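Local coordinates for protein exotoxin 3 (Staphylococcus aureus, PDB 2Z8L) that binds the sialylated glycan sialyl Lewis X and probably, through it, sialylated glycoproteins of the host, as a staphylococcal superantigen-like toxin, at residues Ala85-Arg88 with Val92-Tyr95; Ile117-Asp122 with Gln154-Tyr159. One frame throughout, in Å; residues are numbered along the deposited sequence.

Contact 1 of 2, residues Ala85-Arg88 with Val92-Tyr95. Unlike the reference sequence in segment 92-95: F93 (reference Tyr).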
loop_
_atom_site.group_PDB
_atom_site.type_symbol
_atom_site.label_atom_id
_atom_site.label_comp_id
_atom_site.label_asym_id
_atom_site.label_seq_id
_atom_site.Cartn_x
_atom_site.Cartn_y
_atom_site.Cartn_z
ATOM N N ALA A 85 2.790 -5.566 -14.482
ATOM C CA ALA A 85 3.004 -6.196 -15.782
ATOM C C ALA A 85 2.715 -7.696 -15.669
ATOM O O ALA A 85 2.682 -8.252 -14.571
ATOM C CB ALA A 85 4.432 -5.941 -16.243
ATOM N N GLU A 86 2.457 -8.335 -16.802
ATOM C CA GLU A 86 2.318 -9.783 -16.862
ATOM C C GLU A 86 2.829 -10.279 -18.206
ATOM O O GLU A 86 2.605 -9.634 -19.226
ATOM C CB GLU A 86 0.860 -10.187 -16.639
ATOM C CG GLU A 86 0.641 -11.696 -16.667
ATOM C CD GLU A 86 -0.750 -12.120 -16.211
ATOM O OE1 GLU A 86 -1.557 -11.247 -15.826
ATOM O OE2 GLU A 86 -1.033 -13.340 -16.244
ATOM N N ASN A 87 3.532 -11.410 -18.197
ATOM C CA ASN A 87 4.116 -11.952 -19.421
ATOM C C ASN A 87 3.283 -13.127 -19.933
ATOM O O ASN A 87 2.244 -13.455 -19.331
ATOM C CB ASN A 87 5.598 -12.295 -19.215
ATOM C CG ASN A 87 5.815 -13.490 -18.318
ATOM O OD1 ASN A 87 4.940 -14.333 -18.160
ATOM N ND2 ASN A 87 7.006 -13.585 -17.750
ATOM N N ARG A 88 3.727 -13.735 -21.041
ATOM C CA ARG A 88 2.968 -14.804 -21.710
ATOM C C ARG A 88 2.897 -16.089 -20.904
ATOM O O ARG A 88 2.007 -16.918 -21.138
ATOM C CB ARG A 88 3.542 -15.113 -23.108
ATOM C CG ARG A 88 3.422 -13.964 -24.128
ATOM C CD ARG A 88 1.967 -13.507 -24.375
ATOM N NE ARG A 88 1.883 -12.101 -24.782
ATOM C CZ ARG A 88 2.080 -11.055 -23.972
ATOM N NH1 ARG A 88 2.393 -11.224 -22.690
ATOM N NH2 ARG A 88 1.972 -9.816 -24.449
ATOM N N VAL A 92 3.108 -12.720 -13.009
ATOM C CA VAL A 92 2.674 -11.379 -12.647
ATOM C C VAL A 92 3.811 -10.649 -11.930
ATOM O O VAL A 92 4.498 -11.268 -11.107
ATOM C CB VAL A 92 1.473 -11.462 -11.726
ATOM C CG1 VAL A 92 1.229 -10.128 -11.059
ATOM C CG2 VAL A 92 0.249 -11.897 -12.525
ATOM N N PHE A 93 4.020 -9.374 -12.251
ATOM C CA PHE A 93 5.066 -8.551 -11.625
ATOM C C PHE A 93 4.414 -7.465 -10.809
ATOM O O PHE A 93 3.494 -6.826 -11.269
ATOM C CB PHE A 93 5.968 -7.909 -12.670
ATOM C CG PHE A 93 6.596 -8.925 -13.572
ATOM C CD1 PHE A 93 7.784 -9.536 -13.220
ATOM C CD2 PHE A 93 5.930 -9.372 -14.696
ATOM C CE1 PHE A 93 8.347 -10.524 -14.010
ATOM C CE2 PHE A 93 6.477 -10.350 -15.481
ATOM C CZ PHE A 93 7.695 -10.935 -15.136
ATOM N N SER A 94 4.935 -7.262 -9.612
ATOM C CA SER A 94 4.434 -6.238 -8.724
ATOM C C SER A 94 5.593 -5.698 -7.894
ATOM O O SER A 94 6.644 -6.352 -7.773
ATOM C CB SER A 94 3.326 -6.848 -7.819
ATOM O OG SER A 94 2.758 -5.924 -6.893
ATOM N N TYR A 95 5.423 -4.482 -7.380
ATOM C CA TYR A 95 6.449 -3.759 -6.619
ATOM C C TYR A 95 6.156 -3.746 -5.139
ATOM O O TYR A 95 5.114 -3.257 -4.715
ATOM C CB TYR A 95 6.506 -2.280 -7.041
ATOM C CG TYR A 95 6.801 -1.998 -8.454
ATOM C CD1 TYR A 95 7.743 -2.728 -9.150
ATOM C CD2 TYR A 95 6.204 -0.905 -9.087
ATOM C CE1 TYR A 95 8.039 -2.441 -10.466
ATOM C CE2 TYR A 95 6.496 -0.621 -10.387
ATOM C CZ TYR A 95 7.425 -1.389 -11.071
ATOM O OH TYR A 95 7.741 -1.122 -12.398
#

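Contact 2 of 2, residues Ile117-Asp122 with Gln154-Tyr159. Unlike the reference sequence in segment 117-122: D122 (reference Gly). Unlike the reference sequence in segment 154-159: N155 (reference Asp).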
loop_
_atom_site.group_PDB
_atom_site.type_symbol
_atom_site.label_atom_id
_atom_site.label_comp_id
_atom_site.label_asym_id
_atom_site.label_seq_id
_atom_site.Cartn_x
_atom_site.Cartn_y
_atom_site.Cartn_z
ATOM N N ILE A 117 -11.073 13.563 6.486
ATOM C CA ILE A 117 -11.038 13.919 5.108
ATOM C C ILE A 117 -11.598 15.331 4.955
ATOM O O ILE A 117 -12.785 15.552 5.213
ATOM C CB ILE A 117 -11.855 12.952 4.314
ATOM C CG1 ILE A 117 -11.303 11.526 4.508
ATOM C CG2 ILE A 117 -11.882 13.336 2.818
ATOM C CD1 ILE A 117 -12.296 10.481 4.234
ATOM N N LYS A 118 -10.744 16.233 4.517
ATOM C CA LYS A 118 -11.143 17.638 4.321
ATOM C C LYS A 118 -11.341 17.818 2.845
ATOM O O LYS A 118 -10.344 17.839 2.116
ATOM C CB LYS A 118 -10.077 18.577 4.850
ATOM C CG LYS A 118 -10.008 18.527 6.373
ATOM C CD LYS A 118 -9.282 19.692 6.974
ATOM C CE LYS A 118 -9.554 19.795 8.498
ATOM N NZ LYS A 118 -9.430 21.215 9.035
ATOM N N LYS A 119 -12.611 17.945 2.432
ATOM C CA LYS A 119 -12.987 17.970 1.018
ATOM C C LYS A 119 -13.387 19.376 0.616
ATOM O O LYS A 119 -14.303 19.933 1.215
ATOM C CB LYS A 119 -14.136 16.999 0.770
ATOM C CG LYS A 119 -14.482 16.827 -0.740
ATOM C CD LYS A 119 -15.621 15.888 -0.973
ATOM C CE LYS A 119 -16.018 15.891 -2.430
ATOM N NZ LYS A 119 -14.862 16.153 -3.328
ATOM N N GLU A 120 -12.750 19.918 -0.416
ATOM C CA GLU A 120 -13.160 21.222 -0.945
ATOM C C GLU A 120 -14.586 21.151 -1.477
ATOM O O GLU A 120 -14.952 20.222 -2.198
ATOM C CB GLU A 120 -12.199 21.710 -2.020
ATOM C CG GLU A 120 -10.831 22.087 -1.487
ATOM C CD GLU A 120 -9.915 22.783 -2.532
ATOM O OE1 GLU A 120 -10.392 23.208 -3.624
ATOM O OE2 GLU A 120 -8.690 22.905 -2.231
ATOM N N VAL A 121 -15.404 22.131 -1.093
ATOM C CA VAL A 121 -16.757 22.227 -1.573
ATOM C C VAL A 121 -16.948 23.661 -2.056
ATOM O O VAL A 121 -16.031 24.471 -2.024
ATOM C CB VAL A 121 -17.800 21.841 -0.491
ATOM C CG1 VAL A 121 -17.662 20.357 -0.107
ATOM C CG2 VAL A 121 -17.683 22.725 0.759
ATOM N N ASP A 122 -18.134 23.932 -2.574
ATOM C CA ASP A 122 -18.560 25.262 -2.817
ATOM C C ASP A 122 -18.536 26.081 -1.508
ATOM O O ASP A 122 -19.244 25.777 -0.505
ATOM C CB ASP A 122 -19.970 25.244 -3.433
ATOM C CG ASP A 122 -19.960 24.887 -4.915
ATOM O OD1 ASP A 122 -18.860 24.714 -5.490
ATOM O OD2 ASP A 122 -21.077 24.816 -5.503
ATOM N N GLN A 154 -13.696 6.246 -4.790
ATOM C CA GLN A 154 -15.068 5.672 -4.768
ATOM C C GLN A 154 -16.074 6.542 -4.009
ATOM O O GLN A 154 -17.271 6.532 -4.319
ATOM C CB GLN A 154 -15.067 4.284 -4.127
ATOM C CG GLN A 154 -14.292 3.209 -4.899
ATOM C CD GLN A 154 -14.035 1.920 -4.092
ATOM O OE1 GLN A 154 -13.975 1.922 -2.841
ATOM N NE2 GLN A 154 -13.797 0.831 -4.812
ATOM N N ASN A 155 -15.610 7.249 -2.989
ATOM C CA ASN A 155 -16.525 7.906 -2.040
ATOM C C ASN A 155 -16.414 9.431 -1.939
ATOM O O ASN A 155 -17.347 10.081 -1.468
ATOM C CB ASN A 155 -16.351 7.288 -0.674
ATOM C CG ASN A 155 -16.661 5.820 -0.665
ATOM O OD1 ASN A 155 -15.764 4.968 -0.647
ATOM N ND2 ASN A 155 -17.941 5.511 -0.679
ATOM N N PHE A 156 -15.270 9.997 -2.316
ATOM C CA PHE A 156 -15.019 11.408 -2.140
ATOM C C PHE A 156 -14.514 12.097 -3.397
ATOM O O PHE A 156 -13.906 13.169 -3.330
ATOM C CB PHE A 156 -14.101 11.648 -0.931
ATOM C CG PHE A 156 -14.758 11.314 0.360
ATOM C CD1 PHE A 156 -15.587 12.256 0.992
ATOM C CD2 PHE A 156 -14.645 10.065 0.909
ATOM C CE1 PHE A 156 -16.242 11.926 2.165
ATOM C CE2 PHE A 156 -15.284 9.747 2.096
ATOM C CZ PHE A 156 -16.085 10.668 2.708
ATOM N N ASP A 157 -14.773 11.493 -4.558
ATOM C CA ASP A 157 -14.530 12.152 -5.819
ATOM C C ASP A 157 -13.053 12.514 -6.041
ATOM O O ASP A 157 -12.743 13.425 -6.793
ATOM C CB ASP A 157 -15.377 13.429 -5.944
ATOM C CG ASP A 157 -16.886 13.160 -6.023
ATOM O OD1 ASP A 157 -17.293 12.106 -6.577
ATOM O OD2 ASP A 157 -17.667 14.048 -5.591
ATOM N N LEU A 158 -12.131 11.783 -5.431
ATOM C CA LEU A 158 -10.729 11.967 -5.812
ATOM C C LEU A 158 -10.515 11.727 -7.324
ATOM O O LEU A 158 -10.990 10.732 -7.889
ATOM C CB LEU A 158 -9.818 11.052 -4.997
ATOM C CG LEU A 158 -8.318 11.247 -5.219
ATOM C CD1 LEU A 158 -7.739 12.594 -4.830
ATOM C CD2 LEU A 158 -7.592 10.178 -4.484
ATOM N N TYR A 159 -9.795 12.651 -7.941
ATOM C CA TYR A 159 -9.442 12.670 -9.367
ATOM C C TYR A 159 -10.596 13.048 -10.279
ATOM O O TYR A 159 -10.475 12.906 -11.483
ATOM C CB TYR A 159 -8.725 11.403 -9.837
ATOM C CG TYR A 159 -7.486 11.089 -9.028
ATOM C CD1 TYR A 159 -6.524 12.076 -8.761
ATOM C CD2 TYR A 159 -7.264 9.818 -8.539
ATOM C CE1 TYR A 159 -5.372 11.762 -7.974
ATOM C CE2 TYR A 159 -6.135 9.497 -7.776
ATOM C CZ TYR A 159 -5.179 10.476 -7.528
ATOM O OH TYR A 159 -4.038 10.265 -6.794
#

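Contact 1 of 2, residues Ala85-Arg88 with Val92-Tyr95
The carbonyl oxygen of A85 accepts the backbone N-H of F93, with O and N 2.9 Å apart and an N-H...O angle of 166°. The same oxygen lies near the plane of the F93 ring, at its edge, 3.4 Å from F93 CD2. F93 CG stands beside its backbone N (chi1 -57°), which turns the ring toward A85 O and the N87 amide. A85 CB and F93 CD2 lie 4.1 Å apart on one face of the sheet. Farther round the rim, N87 brings its amide to the ring edge, ND2 3.8 Å from F93 CZ, with the two planes 77° apart; its OD1 is taken by the backbone N of T91 in the loop. This is a short beta hairpin with a five-residue loop at the surface of the OB-fold domain: strand 85-86 runs antiparallel to the start of strand 92-100, A85 and F93 forming a hydrogen-bonded pair, E86 and V92 a non-hydrogen-bonded one. On the other face the extended E86 chain, its CG anti to the backbone N, slants across the valine and brings OE1 within 3.8 Å of V92 CG2. That same OE1 is salt-bridged to K83 NZ, while V92 is buried.

Contact 2 of 2, residues Ile117-Asp122 with Gln154-Tyr159
K119 leaves strand 114-121 toward the chain that follows helix 141-155, and its side chain slants past the F156 ring edge to the carbonyl of the same residue. CB points to the other segment, and CG stands anti to the backbone N (chi1 -173°), starting an extended run. K119 CD reaches the edge of the F156 ring, near its plane, 4.1 Å from F156 CD1. K119 CE passes 3.6 Å from F156 O. A bend at the last torsion (chi4 31°) brings K119 NZ to F156 O, a hydrogen bond of 3.1 Å whose donor sits above the carbonyl plane, 47° out of it. NZ also lies 3.8 Å from D157 CB, but D157 OD2 is 4.2 Å from K119 NZ, too far for a salt bridge; D157 OD1 is paired with K160. The nearby carboxylate would probably still favour the ammonium charge. Two residues back on the strand, I117 lays CD1 over one face of the F156 ring in a CH-pi contact, 3.7 Å from F156 CE2. I117 also touches L152 of the helix. F156 also meets the H128 ring and I207, and its buried phenyl lies against strands 114-121, 124-131 and 200-207. F156 is the first residue to depart from helical backbone angles, and its ring packs on the sheet at that point, part of the helix-on-sheet packing of the beta-grasp domain.

From the N terminus, the chain passes helix 18-25 and most of the OB-fold strands before contact 1 closes a short local loop, only three residues separating its segments. Strand 92-100 then pairs with strands 55-61 and 77-81, joining that hairpin to the rest of the OB sheet, and the chain crosses into the beta-grasp domain at strand 114-121. Contact 2 opens there and closes a much longer loop of 31 residues, taking in strand 124-131, strand 138-140 and nearly all of helix 141-155, fastening the helix exit to strand 114-121 of the five-stranded sheet. The two contacts follow in series, neither nested nor crossed; their centres lie 32 Å apart and their nearest atoms about 15 Å, each within its own domain.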